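Large adhesion protein (Lap) involved in biofilm formation (Marinobacter hydrocarbonoclasticus, PDB 6XI3) forms part of the extending region of a bacterial RTX adhesin, whose calcium-binding tandem Ig-like domains probably help carry the adhesive end towards its target. Local coordinates at residues A27-N39 and N45-V59. Numbering follows the deposited sequence.
With EDO (1,2-ethanediol), chain K.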
loop_
_atom_site.group_PDB
_atom_site.type_symbol
_atom_site.label_atom_id
_atom_site.label_comp_id
_atom_site.label_asym_id
_atom_site.label_seq_id
_atom_site.Cartn_x
_atom_site.Cartn_y
_atom_site.Cartn_z
ATOM N N ALA A 27 -52.066 1.614 60.783
ATOM C CA ALA A 27 -51.029 0.756 60.107
ATOM C C ALA A 27 -49.744 1.574 59.894
ATOM O O ALA A 27 -49.832 2.714 59.363
ATOM C CB ALA A 27 -51.560 0.198 58.805
ATOM N N GLY A 28 -48.598 1.039 60.330
ATOM C CA GLY A 28 -47.305 1.737 60.193
ATOM C C GLY A 28 -46.939 1.933 58.734
ATOM O O GLY A 28 -47.142 0.995 57.959
ATOM N N ALA A 29 -46.418 3.095 58.337
ATOM C CA ALA A 29 -46.001 3.318 56.921
ATOM C C ALA A 29 -44.746 4.194 56.885
ATOM O O ALA A 29 -44.530 5.001 57.807
ATOM C CB ALA A 29 -47.142 3.902 56.112
ATOM N N LEU A 30 -43.894 3.971 55.894
ATOM C CA LEU A 30 -42.692 4.797 55.661
ATOM C C LEU A 30 -42.608 5.076 54.166
ATOM O O LEU A 30 -42.808 4.130 53.375
ATOM C CB LEU A 30 -41.460 4.050 56.187
ATOM C CG LEU A 30 -40.084 4.591 55.814
ATOM C CD1 LEU A 30 -39.855 5.944 56.442
ATOM C CD2 LEU A 30 -39.024 3.613 56.289
ATOM N N THR A 31 -42.297 6.318 53.801
ATOM C CA THR A 31 -41.904 6.681 52.408
ATOM C C THR A 31 -40.531 7.331 52.441
ATOM O O THR A 31 -40.199 8.033 53.439
ATOM C CB THR A 31 -42.888 7.640 51.716
ATOM O OG1 THR A 31 -42.778 8.899 52.382
ATOM C CG2 THR A 31 -44.329 7.163 51.738
ATOM N N VAL A 32 -39.818 7.222 51.323
ATOM C CA VAL A 32 -38.574 7.994 51.113
ATOM C C VAL A 32 -38.603 8.516 49.673
ATOM O O VAL A 32 -39.115 7.810 48.814
ATOM C CB VAL A 32 -37.351 7.120 51.427
ATOM C CG1 VAL A 32 -37.174 5.998 50.402
ATOM C CG2 VAL A 32 -36.094 7.951 51.573
ATOM N N SER A 33 -38.105 9.728 49.429
ATOM C CA SER A 33 -37.926 10.263 48.059
ATOM C C SER A 33 -36.512 10.783 47.965
ATOM O O SER A 33 -36.024 11.293 48.965
ATOM C CB SER A 33 -38.937 11.320 47.670
ATOM O OG SER A 33 -38.916 12.367 48.599
ATOM N N LEU A 34 -35.909 10.616 46.787
ATOM C CA LEU A 34 -34.626 11.253 46.437
ATOM C C LEU A 34 -34.989 12.554 45.714
ATOM O O LEU A 34 -35.443 12.482 44.587
ATOM C CB LEU A 34 -33.833 10.271 45.586
ATOM C CG LEU A 34 -32.519 10.795 45.026
ATOM C CD1 LEU A 34 -31.538 11.152 46.138
ATOM C CD2 LEU A 34 -31.924 9.756 44.101
ATOM N N ASP A 35 -34.886 13.688 46.395
ATOM C CA ASP A 35 -35.423 14.973 45.884
ATOM C C ASP A 35 -34.452 15.589 44.893
ATOM O O ASP A 35 -34.922 16.141 43.902
ATOM C CB ASP A 35 -35.701 15.927 47.018
ATOM C CG ASP A 35 -36.730 15.308 47.946
ATOM O OD1 ASP A 35 -37.688 14.717 47.427
ATOM O OD2 ASP A 35 -36.555 15.424 49.144
ATOM N N THR A 36 -33.158 15.527 45.159
ATOM C CA THR A 36 -32.161 16.121 44.236
ATOM C C THR A 36 -30.871 15.322 44.320
ATOM O O THR A 36 -30.504 14.860 45.396
ATOM C CB THR A 36 -31.871 17.612 44.488
ATOM O OG1 THR A 36 -30.937 17.731 45.553
ATOM C CG2 THR A 36 -33.071 18.466 44.825
ATOM N N VAL A 37 -30.226 15.167 43.180
ATOM C CA VAL A 37 -28.821 14.719 43.086
ATOM C C VAL A 37 -28.087 15.892 42.457
ATOM O O VAL A 37 -28.483 16.296 41.318
ATOM C CB VAL A 37 -28.669 13.460 42.225
ATOM C CG1 VAL A 37 -27.205 13.106 41.997
ATOM C CG2 VAL A 37 -29.433 12.300 42.817
ATOM N N ASP A 38 -27.124 16.435 43.197
ATOM C CA ASP A 38 -26.245 17.523 42.720
ATOM C C ASP A 38 -24.946 16.888 42.215
ATOM O O ASP A 38 -24.064 16.609 43.039
ATOM C CB ASP A 38 -26.060 18.565 43.824
ATOM C CG ASP A 38 -25.290 19.801 43.389
ATOM O OD1 ASP A 38 -24.474 19.692 42.430
ATOM O OD2 ASP A 38 -25.453 20.832 44.060
ATOM N N ASN A 39 -24.846 16.731 40.902
ATOM C CA ASN A 39 -23.688 16.149 40.176
ATOM C C ASN A 39 -22.398 16.940 40.428
ATOM O O ASN A 39 -21.322 16.292 40.487
ATOM C CB ASN A 39 -24.025 16.001 38.692
ATOM C CG ASN A 39 -25.017 14.885 38.470
ATOM O OD1 ASN A 39 -24.854 13.790 39.004
ATOM N ND2 ASN A 39 -26.038 15.132 37.675
ATOM N N ASN A 45 -30.168 15.187 48.342
ATOM C CA ASN A 45 -31.198 15.603 49.323
ATOM C C ASN A 45 -32.301 14.555 49.272
ATOM O O ASN A 45 -32.750 14.178 48.119
ATOM C CB ASN A 45 -31.734 17.006 49.055
ATOM C CG ASN A 45 -30.657 18.068 48.948
ATOM O OD1 ASN A 45 -29.500 17.851 49.338
ATOM N ND2 ASN A 45 -31.067 19.239 48.463
ATOM N N LEU A 46 -32.676 14.086 50.466
ATOM C CA LEU A 46 -33.704 13.045 50.706
ATOM C C LEU A 46 -34.767 13.629 51.627
ATOM O O LEU A 46 -34.405 14.410 52.514
ATOM C CB LEU A 46 -33.077 11.878 51.468
ATOM C CG LEU A 46 -31.800 11.309 50.898
ATOM C CD1 LEU A 46 -31.177 10.364 51.891
ATOM C CD2 LEU A 46 -32.093 10.594 49.599
ATOM N N SER A 47 -35.985 13.127 51.523
ATOM C CA SER A 47 -37.050 13.375 52.516
ATOM C C SER A 47 -37.979 12.162 52.601
ATOM O O SER A 47 -37.905 11.250 51.752
ATOM C CB SER A 47 -37.799 14.653 52.189
ATOM O OG SER A 47 -38.323 14.618 50.870
ATOM N N GLY A 48 -38.835 12.147 53.613
ATOM C CA GLY A 48 -39.954 11.196 53.613
ATOM C C GLY A 48 -40.974 11.523 54.673
ATOM O O GLY A 48 -40.906 12.636 55.315
ATOM N N THR A 49 -41.880 10.581 54.841
ATOM C CA THR A 49 -43.035 10.647 55.761
ATOM C C THR A 49 -43.120 9.317 56.488
ATOM O O THR A 49 -42.651 8.295 55.946
ATOM C CB THR A 49 -44.343 10.940 55.005
ATOM O OG1 THR A 49 -44.586 9.809 54.161
ATOM C CG2 THR A 49 -44.264 12.219 54.198
ATOM N N THR A 50 -43.792 9.329 57.634
ATOM C CA THR A 50 -44.068 8.120 58.432
ATOM C C THR A 50 -45.467 8.239 58.979
ATOM O O THR A 50 -45.914 9.366 59.145
ATOM C CB THR A 50 -43.085 7.922 59.594
ATOM O OG1 THR A 50 -43.199 9.057 60.468
ATOM C CG2 THR A 50 -41.677 7.716 59.112
ATOM N N THR A 51 -46.077 7.093 59.241
ATOM C CA THR A 51 -47.360 6.952 59.972
ATOM C C THR A 51 -47.072 5.989 61.111
ATOM O O THR A 51 -46.431 4.944 60.827
ATOM C CB THR A 51 -48.482 6.430 59.057
ATOM O OG1 THR A 51 -48.564 7.274 57.911
ATOM C CG2 THR A 51 -49.836 6.431 59.729
ATOM N N ASP A 52 -47.481 6.339 62.328
ATOM C CA ASP A 52 -47.417 5.436 63.498
ATOM C C ASP A 52 -45.963 5.137 63.827
ATOM O O ASP A 52 -45.734 4.078 64.422
ATOM C CB ASP A 52 -48.090 4.085 63.239
ATOM C CG ASP A 52 -49.595 4.186 63.175
ATOM O OD1 ASP A 52 -50.127 5.256 63.544
ATOM O OD2 ASP A 52 -50.226 3.196 62.740
ATOM N N VAL A 53 -45.041 6.021 63.453
ATOM C CA VAL A 53 -43.654 6.025 63.997
ATOM C C VAL A 53 -43.573 7.172 65.005
ATOM O O VAL A 53 -44.035 8.296 64.678
ATOM C CB VAL A 53 -42.599 6.163 62.882
ATOM C CG1 VAL A 53 -41.193 6.221 63.448
ATOM C CG2 VAL A 53 -42.718 5.059 61.827
ATOM N N ALA A 54 -43.017 6.913 66.187
ATOM C CA ALA A 54 -42.899 7.921 67.266
ATOM C C ALA A 54 -41.939 9.015 66.819
ATOM O O ALA A 54 -40.843 8.725 66.319
ATOM C CB ALA A 54 -42.429 7.330 68.564
ATOM N N PRO A 55 -42.308 10.295 67.029
ATOM C CA PRO A 55 -41.344 11.380 66.858
ATOM C C PRO A 55 -40.114 11.083 67.737
ATOM O O PRO A 55 -40.279 10.540 68.813
ATOM C CB PRO A 55 -42.124 12.626 67.285
ATOM C CG PRO A 55 -43.587 12.249 67.163
ATOM C CD PRO A 55 -43.637 10.771 67.472
ATOM N N ASN A 56 -38.922 11.368 67.203
ATOM C CA ASN A 56 -37.598 11.200 67.847
ATOM C C ASN A 56 -37.045 9.791 67.610
ATOM O O ASN A 56 -35.891 9.524 68.037
ATOM C CB ASN A 56 -37.650 11.666 69.312
ATOM C CG ASN A 56 -38.012 13.143 69.399
ATOM O OD1 ASN A 56 -37.524 13.942 68.597
ATOM N ND2 ASN A 56 -38.853 13.521 70.355
ATOM N N GLU A 57 -37.774 8.939 66.891
ATOM C CA GLU A 57 -37.206 7.672 66.373
ATOM C C GLU A 57 -36.406 8.021 65.108
ATOM O O GLU A 57 -36.535 9.162 64.622
ATOM C CB GLU A 57 -38.297 6.651 66.104
ATOM C CG GLU A 57 -38.963 6.192 67.396
ATOM C CD GLU A 57 -38.017 5.542 68.394
ATOM O OE1 GLU A 57 -37.257 4.667 67.973
ATOM O OE2 GLU A 57 -37.991 5.965 69.570
ATOM N N GLN A 58 -35.577 7.096 64.661
ATOM C CA GLN A 58 -34.649 7.297 63.530
ATOM C C GLN A 58 -35.125 6.495 62.315
ATOM O O GLN A 58 -35.741 5.407 62.493
ATOM C CB GLN A 58 -33.224 6.922 63.952
ATOM C CG GLN A 58 -32.534 8.048 64.711
ATOM C CD GLN A 58 -33.135 8.275 66.074
ATOM O OE1 GLN A 58 -33.115 7.360 66.881
ATOM N NE2 GLN A 58 -33.636 9.487 66.343
ATOM N N VAL A 59 -34.863 7.065 61.134
ATOM C CA VAL A 59 -34.946 6.387 59.820
ATOM C C VAL A 59 -33.523 6.095 59.369
ATOM O O VAL A 59 -32.753 7.038 59.251
ATOM C CB VAL A 59 -35.674 7.227 58.772
ATOM C CG1 VAL A 59 -35.762 6.473 57.460
ATOM C CG2 VAL A 59 -37.042 7.672 59.241
HETATM C C1 EDO K . -40.104 6.278 45.894
HETATM O O1 EDO K . -39.818 7.626 45.516
HETATM C C2 EDO K . -40.214 6.059 47.389
HETATM O O2 EDO K . -41.463 6.459 47.972
HETATM O O HOH W 1 -27.893 17.928 47.055
#
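Ala29 and Thr51 begin the antiparallel pairing of strand 29-38 with residues 45-51 of strand 43-51, the two arms of a hairpin in the first beta-sandwich domain; the axes of these short segments make an angle of 159° and come within 4.6 Å. Ser33 and Ser47 exchange two backbone bonds. Then a classic beta bulge shifts the register by one residue, and Asp35 N (2.8 Å) and Thr36 N (3.3 Å) both donate to Asn45 O from the same face of its plane.

On one side of the sheet Leu34 CD1 meets Leu46 CD2 at 3.5 Å, while Leu30 and Val32 pack on Tyr83 of the neighbouring strand 82-89 and on Ala102 of the facing sheet. The other side is mostly polar. Thr31 OG1 and Thr49 OG1 are hydrogen-bonded at 2.7 Å; with chi1 of 69° and 65°, each sits between its own backbone N and carbonyl carbon, which brings the hydroxyls together. Ser47 OG donates to the syn lone pair of the bulge residue Asp35, at OD2 (2.6 Å), and Ser33 OG to its OD1 at 2.9 Å. Two serines, one from each strand, thus grip both oxygens of Asp35, which probably steadies its negative charge and limits rotation of the carboxylate.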